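Local structure of dihydropteroate synthase (Clostridioides difficile, 6PZ2) at residues Thr109-Val114 and Lys121-Val126; Glu102-Gly107 and Tyr130-Cys135; Glu57-Gly62 and Ser91-Lys96. The protein probably catalyses the condensation of 6-hydroxymethyl-7,8-dihydropterin pyrophosphate with p-aminobenzoate to give dihydropteroate, a step of folate synthesis. All blocks are in the same frame, centred on the assembly; numbering follows the deposited sequence.

Overall arrangement
The three contacts sit on neighbouring strands of one parallel sheet in a TIM-barrel fold. Strand 110-113 lies between strands 90-93 and 133-137, which ties interaction 1 to both others: its centre is about 8 Å from that of interaction 2 and about 12 Å from that of interaction 3, while the centres of interactions 2 and 3 are about 16 Å apart. Backbone bonds join the strands, Met110 O to Ile92 N at 2.9 Å and Val111 O to Cys135 N at 2.9 Å. Interactions 1 and 3 both touch the bound pteroic acid; the strand of interaction 2 reaches the pocket at Cys135. Along the chain, interaction 1 is nested within the loop closed by interaction 2.

Interaction 1: residues Thr109-Val114 and Lys121-Val126; sequences TMVNDV and KNMASV. With PT1 (pteroic acid), chain K.
Met123, at the start of helix 123-129, reaches strand 110-113 with three successive atoms: CG lies 3.6 Å from Asp113 OD2, SD 3.9 Å from Val111 CG1, and CE 3.9 Å from Asp113 OD2. The methionine leaves its backbone with CG anti to N (chi1 179°), then bends at chi2 and chi3, which folds the thioether against the strand. Asp113 meets it from the opposite direction, whereas Val111 crosses it at a slant. Both side chains leave the strand toward the helix, two residues apart. Between them, Asn112 serves the other side: OD1 accepts from N11 of pteroic acid at 2.8 Å (165° at the hydrogen), and ND2 donates to N9 of the same ligand at 3.1 Å (162°). Asn112 ND2 also bonds to Asp53, a second partner that helps fix the amide's rotation. The contact joins strand and helix of the beta-alpha-beta unit 110-137 within the barrel. Set against the methylene and methyl carbons of Met123, the Asp113 carboxylate has its oxygens satisfied by the loop that follows, OD1 by Trp115 N and OD2 by Leu117 N, while the paired amide bonds recognise the pterin on the barrel's inner side.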
loop_
_atom_site.group_PDB
_atom_site.type_symbol
_atom_site.label_atom_id
_atom_site.label_comp_id
_atom_site.label_asym_id
_atom_site.label_seq_id
_atom_site.Cartn_x
_atom_site.Cartn_y
_atom_site.Cartn_z
ATOM N N THR A 109 5.808 24.965 14.665
ATOM C CA THR A 109 6.384 25.239 13.340
ATOM C C THR A 109 5.325 25.491 12.261
ATOM O O THR A 109 5.567 26.283 11.385
ATOM C CB THR A 109 7.256 24.069 12.877
ATOM O OG1 THR A 109 8.214 23.868 13.914
ATOM C CG2 THR A 109 7.950 24.321 11.561
ATOM N N MET A 110 4.175 24.838 12.294
ATOM C CA MET A 110 3.266 24.871 11.160
ATOM C C MET A 110 1.836 25.016 11.692
ATOM O O MET A 110 1.528 24.492 12.739
ATOM C CB MET A 110 3.358 23.548 10.388
ATOM C CG MET A 110 2.190 23.278 9.430
ATOM S SD MET A 110 2.322 21.698 8.506
ATOM C CE MET A 110 3.580 22.123 7.304
ATOM N N VAL A 111 0.998 25.763 10.995
ATOM C CA VAL A 111 -0.407 25.785 11.295
ATOM C C VAL A 111 -1.061 24.881 10.249
ATOM O O VAL A 111 -0.925 25.079 9.063
ATOM C CB VAL A 111 -0.974 27.219 11.253
ATOM C CG1 VAL A 111 -2.483 27.224 11.424
ATOM C CG2 VAL A 111 -0.320 28.129 12.283
ATOM N N ASN A 112 -1.806 23.918 10.731
ATOM C CA ASN A 112 -2.579 23.058 9.928
ATOM C C ASN A 112 -4.028 23.552 9.947
ATOM O O ASN A 112 -4.791 23.180 10.837
ATOM C CB ASN A 112 -2.458 21.625 10.454
ATOM C CG ASN A 112 -3.264 20.631 9.643
ATOM O OD1 ASN A 112 -3.549 20.918 8.485
ATOM N ND2 ASN A 112 -3.638 19.498 10.236
ATOM N N ASP A 113 -4.434 24.276 8.918
ATOM C CA ASP A 113 -5.775 24.888 8.915
ATOM C C ASP A 113 -6.742 24.099 8.032
ATOM O O ASP A 113 -6.684 24.224 6.821
ATOM C CB ASP A 113 -5.689 26.315 8.380
ATOM C CG ASP A 113 -6.987 27.099 8.483
ATOM O OD1 ASP A 113 -8.034 26.493 8.783
ATOM O OD2 ASP A 113 -6.924 28.326 8.313
ATOM N N VAL A 114 -7.704 23.418 8.637
ATOM C CA VAL A 114 -8.663 22.599 7.891
ATOM C C VAL A 114 -9.755 23.452 7.247
ATOM O O VAL A 114 -10.679 22.867 6.683
ATOM C CB VAL A 114 -9.320 21.505 8.750
ATOM C CG1 VAL A 114 -8.286 20.537 9.323
ATOM C CG2 VAL A 114 -10.206 22.086 9.844
ATOM N N LYS A 121 -10.586 35.375 9.474
ATOM C CA LYS A 121 -9.985 36.404 8.620
ATOM C C LYS A 121 -8.597 36.784 9.152
ATOM O O LYS A 121 -7.793 37.274 8.360
ATOM C CB LYS A 121 -10.889 37.634 8.483
ATOM C CG LYS A 121 -12.309 37.360 7.992
ATOM C CD LYS A 121 -13.014 38.545 7.328
ATOM C CE LYS A 121 -13.212 39.752 8.227
ATOM N NZ LYS A 121 -14.200 39.521 9.313
ATOM N N ASN A 122 -8.263 36.513 10.423
ATOM C CA ASN A 122 -6.918 36.883 10.909
ATOM C C ASN A 122 -5.846 35.814 10.664
ATOM O O ASN A 122 -4.640 36.083 10.957
ATOM C CB ASN A 122 -6.912 37.204 12.403
ATOM C CG ASN A 122 -7.824 38.368 12.722
ATOM O OD1 ASN A 122 -7.836 39.375 12.017
ATOM N ND2 ASN A 122 -8.653 38.187 13.732
ATOM N N MET A 123 -6.243 34.650 10.137
ATOM C CA MET A 123 -5.335 33.506 10.155
ATOM C C MET A 123 -4.138 33.792 9.252
ATOM O O MET A 123 -3.023 33.532 9.648
ATOM C CB MET A 123 -5.984 32.189 9.716
ATOM C CG MET A 123 -4.981 31.034 9.720
ATOM S SD MET A 123 -4.418 30.590 11.379
ATOM C CE MET A 123 -5.853 29.639 11.871
ATOM N N ALA A 124 -4.386 34.320 8.052
ATOM C CA ALA A 124 -3.317 34.602 7.124
ATOM C C ALA A 124 -2.300 35.550 7.749
ATOM O O ALA A 124 -1.098 35.310 7.565
ATOM C CB ALA A 124 -3.854 35.161 5.826
ATOM N N SER A 125 -2.730 36.607 8.451
ATOM C CA SER A 125 -1.720 37.586 8.934
ATOM C C SER A 125 -0.971 37.014 10.141
ATOM O O SER A 125 0.229 37.285 10.319
ATOM C CB SER A 125 -2.278 38.979 9.199
ATOM O OG SER A 125 -3.426 38.939 10.014
ATOM N N VAL A 126 -1.634 36.156 10.912
ATOM C CA VAL A 126 -0.902 35.435 11.979
ATOM C C VAL A 126 0.213 34.585 11.367
ATOM O O VAL A 126 1.365 34.605 11.834
ATOM C CB VAL A 126 -1.826 34.578 12.855
ATOM C CG1 VAL A 126 -1.022 33.613 13.721
ATOM C CG2 VAL A 126 -2.730 35.444 13.718
HETATM C C2 PT1 K . -6.677 16.047 6.872
HETATM C C3 PT1 K . -7.245 16.081 8.209
HETATM C C5 PT1 K . -6.661 17.100 9.083
HETATM N N6 PT1 K . -8.215 15.252 8.676
HETATM C C7 PT1 K . -5.253 17.834 7.350
HETATM N N9 PT1 K . -5.728 17.920 8.601
HETATM C C10 PT1 K . -8.672 15.390 9.931
HETATM N N11 PT1 K . -4.285 18.663 6.918
HETATM C C12 PT1 K . -8.147 16.390 10.759
HETATM C C21 PT1 K . -14.532 10.671 7.930
HETATM O O22 PT1 K . -15.124 10.800 6.848
HETATM O O1 PT1 K . -7.108 15.162 5.959
HETATM N N4 PT1 K . -5.735 16.928 6.481
HETATM N N8 PT1 K . -7.138 17.190 10.343
HETATM C C13 PT1 K . -9.780 14.482 10.422
HETATM N N14 PT1 K . -10.948 14.704 9.577
HETATM C C15 PT1 K . -11.819 13.724 9.254
HETATM C C16 PT1 K . -11.854 12.492 9.920
HETATM C C17 PT1 K . -12.666 13.934 8.174
HETATM C C18 PT1 K . -12.762 11.520 9.511
HETATM C C19 PT1 K . -13.571 12.962 7.759
HETATM C C20 PT1 K . -13.610 11.747 8.424
HETATM O O23 PT1 K . -14.660 9.625 8.569
#

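Interaction 2: residues Glu102-Gly107 and Tyr130-Cys135; sequences EALKLG and YDAEVC
Leu104 of helix 97-105 packs against both Tyr130 and Ala132, residues of the turn that leads into strand 133-137. The tight part is apolar. Leu104 CD2 lies 3.6 Å from Ala132 CB, and its other methyl, CD1, approaches the same carbon at 3.9 Å, so the alanine methyl meets both methyls of the leucine. Leu104 CB stands over one face of the Tyr130 ring in a CH-pi contact, 4.2 Å from the centroid and 25° off the ring normal, offset toward the rim near CG. The leucine also touches Val111 and Val126, which continues this apolar layer between helix 97-105, strand 110-113 and helix 123-129.

Toward solvent the contact changes character. Lys105 is exposed and runs obliquely past the outer end of the tyrosine, its chain extended beyond CG; CG comes within 3.8 Å of Tyr130 CE1 and CE within 3.3 Å of Tyr130 OH. The lysine amine continues to Glu102, one turn back on the same helix, where NZ and OE1 form a salt bridge of 3.0 Å using the syn lone pair of the carboxylate. A sulfate, probably from the crystallisation liquor, also lies near Lys105.

Both segments include a Schellman motif, at Gly107 and at Asp131, where positive phi ends the helix. Between the two segments carbon-carbon contacts therefore carry the packing; the polar tie to helix 97-105 is made by the hydrogen bond of Tyr130 OH with Glu101, while Lys105 pairs with Glu102 on its own helix.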
loop_
_atom_site.group_PDB
_atom_site.type_symbol
_atom_site.label_atom_id
_atom_site.label_comp_id
_atom_site.label_asym_id
_atom_site.label_seq_id
_atom_site.Cartn_x
_atom_site.Cartn_y
_atom_site.Cartn_z
ATOM N N GLU A 102 -1.021 31.818 19.720
ATOM C CA GLU A 102 -0.406 31.351 20.982
ATOM C C GLU A 102 0.546 30.181 20.715
ATOM O O GLU A 102 1.664 30.127 21.267
ATOM C CB GLU A 102 -1.451 30.950 22.024
ATOM C CG GLU A 102 -2.144 32.126 22.712
ATOM C CD GLU A 102 -1.265 33.346 22.976
ATOM O OE1 GLU A 102 -1.467 34.417 22.298
ATOM O OE2 GLU A 102 -0.327 33.206 23.802
ATOM N N ALA A 103 0.097 29.260 19.863
ATOM C CA ALA A 103 0.913 28.073 19.563
ATOM C C ALA A 103 2.225 28.526 18.924
ATOM O O ALA A 103 3.299 27.938 19.188
ATOM C CB ALA A 103 0.163 27.124 18.652
ATOM N N LEU A 104 2.114 29.504 18.021
ATOM C CA LEU A 104 3.298 29.926 17.282
ATOM C C LEU A 104 4.245 30.698 18.208
ATOM O O LEU A 104 5.464 30.570 18.092
ATOM C CB LEU A 104 2.855 30.780 16.093
ATOM C CG LEU A 104 2.310 29.984 14.911
ATOM C CD1 LEU A 104 1.660 30.904 13.897
ATOM C CD2 LEU A 104 3.418 29.181 14.255
ATOM N N LYS A 105 3.707 31.482 19.148
ATOM C CA LYS A 105 4.587 32.115 20.129
ATOM C C LYS A 105 5.357 31.055 20.921
ATOM O O LYS A 105 6.512 31.272 21.257
ATOM C CB LYS A 105 3.828 32.980 21.133
ATOM C CG LYS A 105 3.251 34.282 20.608
ATOM C CD LYS A 105 2.340 34.919 21.643
ATOM C CE LYS A 105 1.592 36.127 21.132
ATOM N NZ LYS A 105 0.573 36.590 22.106
ATOM N N LEU A 106 4.759 29.910 21.212
ATOM C CA LEU A 106 5.474 28.840 21.951
ATOM C C LEU A 106 6.384 27.994 21.055
ATOM O O LEU A 106 6.970 27.047 21.567
ATOM C CB LEU A 106 4.451 27.936 22.634
ATOM C CG LEU A 106 3.634 28.603 23.735
ATOM C CD1 LEU A 106 2.467 27.728 24.157
ATOM C CD2 LEU A 106 4.514 28.925 24.933
ATOM N N GLY A 107 6.528 28.276 19.761
ATOM C CA GLY A 107 7.546 27.565 18.952
ATOM C C GLY A 107 6.997 26.424 18.094
ATOM O O GLY A 107 7.746 25.693 17.471
ATOM N N TYR A 130 4.395 35.337 12.029
ATOM C CA TYR A 130 5.370 34.501 12.706
ATOM C C TYR A 130 6.254 33.804 11.676
ATOM O O TYR A 130 7.094 33.001 12.041
ATOM C CB TYR A 130 4.699 33.539 13.692
ATOM C CG TYR A 130 4.093 34.249 14.873
ATOM C CD1 TYR A 130 4.842 34.584 15.990
ATOM C CD2 TYR A 130 2.772 34.653 14.831
ATOM C CE1 TYR A 130 4.279 35.266 17.058
ATOM C CE2 TYR A 130 2.192 35.346 15.878
ATOM C CZ TYR A 130 2.956 35.679 16.982
ATOM O OH TYR A 130 2.356 36.396 17.975
ATOM N N ASP A 131 6.053 34.077 10.396
ATOM C CA ASP A 131 6.807 33.368 9.386
ATOM C C ASP A 131 6.566 31.870 9.513
ATOM O O ASP A 131 7.492 31.070 9.422
ATOM C CB ASP A 131 8.310 33.585 9.552
ATOM C CG ASP A 131 8.780 34.732 8.690
ATOM O OD1 ASP A 131 8.836 34.567 7.436
ATOM O OD2 ASP A 131 9.014 35.781 9.285
ATOM N N ALA A 132 5.323 31.493 9.737
ATOM C CA ALA A 132 5.055 30.077 9.976
ATOM C C ALA A 132 4.891 29.333 8.640
ATOM O O ALA A 132 4.614 29.917 7.579
ATOM C CB ALA A 132 3.800 29.967 10.794
ATOM N N GLU A 133 4.984 28.009 8.722
ATOM C CA GLU A 133 4.529 27.147 7.651
ATOM C C GLU A 133 3.027 26.975 7.838
ATOM O O GLU A 133 2.556 27.074 8.964
ATOM C CB GLU A 133 5.233 25.800 7.717
ATOM C CG GLU A 133 6.609 25.970 8.293
ATOM C CD GLU A 133 7.664 25.402 7.392
ATOM O OE1 GLU A 133 8.176 26.164 6.556
ATOM O OE2 GLU A 133 7.899 24.193 7.515
ATOM N N VAL A 134 2.333 26.780 6.732
ATOM C CA VAL A 134 0.913 26.519 6.797
ATOM C C VAL A 134 0.542 25.397 5.817
ATOM O O VAL A 134 1.001 25.331 4.669
ATOM C CB VAL A 134 0.105 27.802 6.535
ATOM C CG1 VAL A 134 0.509 28.503 5.254
ATOM C CG2 VAL A 134 -1.400 27.559 6.541
ATOM N N CYS A 135 -0.361 24.552 6.294
ATOM C CA CYS A 135 -1.065 23.654 5.456
ATOM C C CYS A 135 -2.446 24.242 5.182
ATOM O O CYS A 135 -3.268 24.365 6.076
ATOM C CB CYS A 135 -1.192 22.269 6.083
ATOM S SG CYS A 135 -2.117 21.090 5.058
#

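Interaction 3: residues Glu57-Gly62 and Ser91-Lys96; sequences ESTRPG and SIDTYK. With PT1 (pteroic acid), chain K; SO4 (sulfate ion), chain B.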
loop_
_atom_site.group_PDB
_atom_site.type_symbol
_atom_site.label_atom_id
_atom_site.label_comp_id
_atom_site.label_asym_id
_atom_site.label_seq_id
_atom_site.Cartn_x
_atom_site.Cartn_y
_atom_site.Cartn_z
ATOM N N GLU A 57 -9.339 20.640 19.269
ATOM C CA GLU A 57 -10.680 20.456 18.747
ATOM C C GLU A 57 -10.613 19.336 17.710
ATOM O O GLU A 57 -9.680 19.276 16.925
ATOM C CB GLU A 57 -11.180 21.718 18.053
ATOM C CG GLU A 57 -12.576 21.582 17.479
ATOM C CD GLU A 57 -13.208 22.870 16.972
ATOM O OE1 GLU A 57 -13.364 22.989 15.759
ATOM O OE2 GLU A 57 -13.596 23.728 17.774
ATOM N N SER A 58 -11.588 18.440 17.722
ATOM C CA SER A 58 -11.651 17.407 16.702
ATOM C C SER A 58 -12.437 17.936 15.492
ATOM O O SER A 58 -13.584 18.386 15.638
ATOM C CB SER A 58 -12.276 16.158 17.296
ATOM O OG SER A 58 -12.376 15.135 16.319
ATOM N N THR A 59 -11.866 17.822 14.297
ATOM C CA THR A 59 -12.581 18.117 13.036
ATOM C C THR A 59 -13.176 16.844 12.405
ATOM O O THR A 59 -13.744 16.878 11.326
ATOM C CB THR A 59 -11.634 18.826 12.062
ATOM O OG1 THR A 59 -10.682 17.853 11.651
ATOM C CG2 THR A 59 -10.882 19.979 12.690
ATOM N N ARG A 60 -13.042 15.718 13.084
ATOM C CA ARG A 60 -13.756 14.506 12.769
ATOM C C ARG A 60 -15.270 14.765 12.815
ATOM O O ARG A 60 -15.745 15.407 13.731
ATOM C CB ARG A 60 -13.334 13.455 13.796
ATOM C CG ARG A 60 -13.688 12.038 13.401
ATOM C CD ARG A 60 -13.265 11.122 14.516
ATOM N NE ARG A 60 -11.831 10.997 14.721
ATOM C CZ ARG A 60 -11.334 10.293 15.733
ATOM N NH1 ARG A 60 -12.140 9.816 16.664
ATOM N NH2 ARG A 60 -10.050 10.033 15.816
ATOM N N PRO A 61 -16.034 14.272 11.841
ATOM C CA PRO A 61 -17.455 14.637 11.684
ATOM C C PRO A 61 -18.359 14.455 12.920
ATOM O O PRO A 61 -18.253 13.468 13.637
ATOM C CB PRO A 61 -17.940 13.712 10.557
ATOM C CG PRO A 61 -16.706 13.458 9.723
ATOM C CD PRO A 61 -15.567 13.439 10.722
ATOM N N GLY A 62 -19.238 15.418 13.192
ATOM C CA GLY A 62 -20.037 15.430 14.432
ATOM C C GLY A 62 -19.198 15.272 15.699
ATOM O O GLY A 62 -19.532 14.479 16.584
ATOM N N SER A 91 2.906 20.759 14.635
ATOM C CA SER A 91 1.953 21.383 13.783
ATOM C C SER A 91 0.725 21.648 14.646
ATOM O O SER A 91 0.363 20.749 15.383
ATOM C CB SER A 91 1.629 20.436 12.650
ATOM O OG SER A 91 0.451 20.824 11.993
ATOM N N ILE A 92 0.056 22.792 14.524
ATOM C CA ILE A 92 -1.114 22.981 15.367
ATOM C C ILE A 92 -2.341 22.881 14.458
ATOM O O ILE A 92 -2.515 23.636 13.528
ATOM C CB ILE A 92 -1.071 24.302 16.161
ATOM C CG1 ILE A 92 -2.346 24.537 16.972
ATOM C CG2 ILE A 92 -0.864 25.486 15.228
ATOM C CD1 ILE A 92 -2.476 23.714 18.216
ATOM N N ASP A 93 -3.178 21.914 14.759
ATOM C CA ASP A 93 -4.332 21.657 13.963
ATOM C C ASP A 93 -5.411 22.602 14.479
ATOM O O ASP A 93 -6.146 22.239 15.367
ATOM C CB ASP A 93 -4.779 20.197 14.102
ATOM C CG ASP A 93 -5.918 19.762 13.186
ATOM O OD1 ASP A 93 -6.861 20.561 12.903
ATOM O OD2 ASP A 93 -5.861 18.594 12.772
ATOM N N THR A 94 -5.498 23.790 13.931
ATOM C CA THR A 94 -6.561 24.711 14.350
ATOM C C THR A 94 -6.943 25.581 13.148
ATOM O O THR A 94 -6.068 25.901 12.346
ATOM C CB THR A 94 -6.098 25.629 15.496
ATOM O OG1 THR A 94 -7.216 26.389 15.947
ATOM C CG2 THR A 94 -5.016 26.600 15.079
ATOM N N TYR A 95 -8.209 25.981 13.056
ATOM C CA TYR A 95 -8.597 26.989 12.100
ATOM C C TYR A 95 -8.790 28.344 12.790
ATOM O O TYR A 95 -9.239 29.296 12.140
ATOM C CB TYR A 95 -9.903 26.615 11.395
ATOM C CG TYR A 95 -11.047 26.259 12.304
ATOM C CD1 TYR A 95 -11.959 27.209 12.733
ATOM C CD2 TYR A 95 -11.254 24.946 12.676
ATOM C CE1 TYR A 95 -13.049 26.864 13.516
ATOM C CE2 TYR A 95 -12.320 24.582 13.483
ATOM C CZ TYR A 95 -13.213 25.547 13.913
ATOM O OH TYR A 95 -14.249 25.166 14.719
ATOM N N LYS A 96 -8.459 28.450 14.078
ATOM C CA LYS A 96 -8.637 29.724 14.791
ATOM C C LYS A 96 -7.295 30.454 14.917
ATOM O O LYS A 96 -6.311 29.922 15.416
ATOM C CB LYS A 96 -9.271 29.472 16.154
ATOM C CG LYS A 96 -10.556 28.656 16.084
ATOM C CD LYS A 96 -11.247 28.527 17.408
ATOM C CE LYS A 96 -12.396 27.543 17.390
ATOM N NZ LYS A 96 -11.949 26.136 17.252
HETATM C C2 PT1 K . -6.677 16.047 6.872
HETATM C C3 PT1 K . -7.245 16.081 8.209
HETATM C C5 PT1 K . -6.661 17.100 9.083
HETATM N N6 PT1 K . -8.215 15.252 8.676
HETATM C C7 PT1 K . -5.253 17.834 7.350
HETATM N N9 PT1 K . -5.728 17.920 8.601
HETATM C C10 PT1 K . -8.672 15.390 9.931
HETATM N N11 PT1 K . -4.285 18.663 6.918
HETATM C C12 PT1 K . -8.147 16.390 10.759
HETATM C C21 PT1 K . -14.532 10.671 7.930
HETATM O O22 PT1 K . -15.124 10.800 6.848
HETATM O O1 PT1 K . -7.108 15.162 5.959
HETATM N N4 PT1 K . -5.735 16.928 6.481
HETATM N N8 PT1 K . -7.138 17.190 10.343
HETATM C C13 PT1 K . -9.780 14.482 10.422
HETATM N N14 PT1 K . -10.948 14.704 9.577
HETATM C C15 PT1 K . -11.819 13.724 9.254
HETATM C C16 PT1 K . -11.854 12.492 9.920
HETATM C C17 PT1 K . -12.666 13.934 8.174
HETATM C C18 PT1 K . -12.762 11.520 9.511
HETATM C C19 PT1 K . -13.571 12.962 7.759
HETATM C C20 PT1 K . -13.610 11.747 8.424
HETATM O O23 PT1 K . -14.660 9.625 8.569
HETATM S S SO4 B . -8.446 12.296 13.126
HETATM O O1 SO4 B . -9.917 12.360 12.980
HETATM O O2 SO4 B . -7.905 13.664 13.284
HETATM O O3 SO4 B . -7.857 11.668 11.922
HETATM O O4 SO4 B . -8.103 11.490 14.319
#
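Among the loops that line the pteroic acid pocket, residues 57-62, after strand 51-55, are held by the carboxylate of Glu57 against the turn that follows strand 90-93 and leads into helix 97-105. Its two oxygens take different partners. Tyr95 OH donates to Glu57 OE1 at 2.6 Å along the syn lone pair, with carboxylate and ring planes 59° apart and OE1 near the edge of the ring. Lys96 NZ reaches Glu57 OE2 at 3.0 Å from well above the carboxylate plane, 62° out of it, forming a salt bridge. The glutamate gets there fully extended, CG anti to the backbone N (chi1 180°), and crosses both partners at about a right angle. Lys96 NZ is shared with Glu71 of helix 68-85, and Glu57 OE2 also accepts from Val66 N, so this buried cluster of charges is bonded on several sides. In a TIM barrel such loops at the C-terminal ends of the strands build the active site, and here Thr59 and Asp93 face the ligand together: Thr59 OG1 is 3.1 Å from pteroic acid C12, Asp93 OD2 3.1 Å from its N8. Farther along the loop, Pro61 CD packs 3.5 Å from ligand C20. Arg60 NE and NH2 grip O1 and O4 of a sulfate, probably from the crystallisation liquor, each at 2.9 Å; Arg247 and His249 bind the same anion.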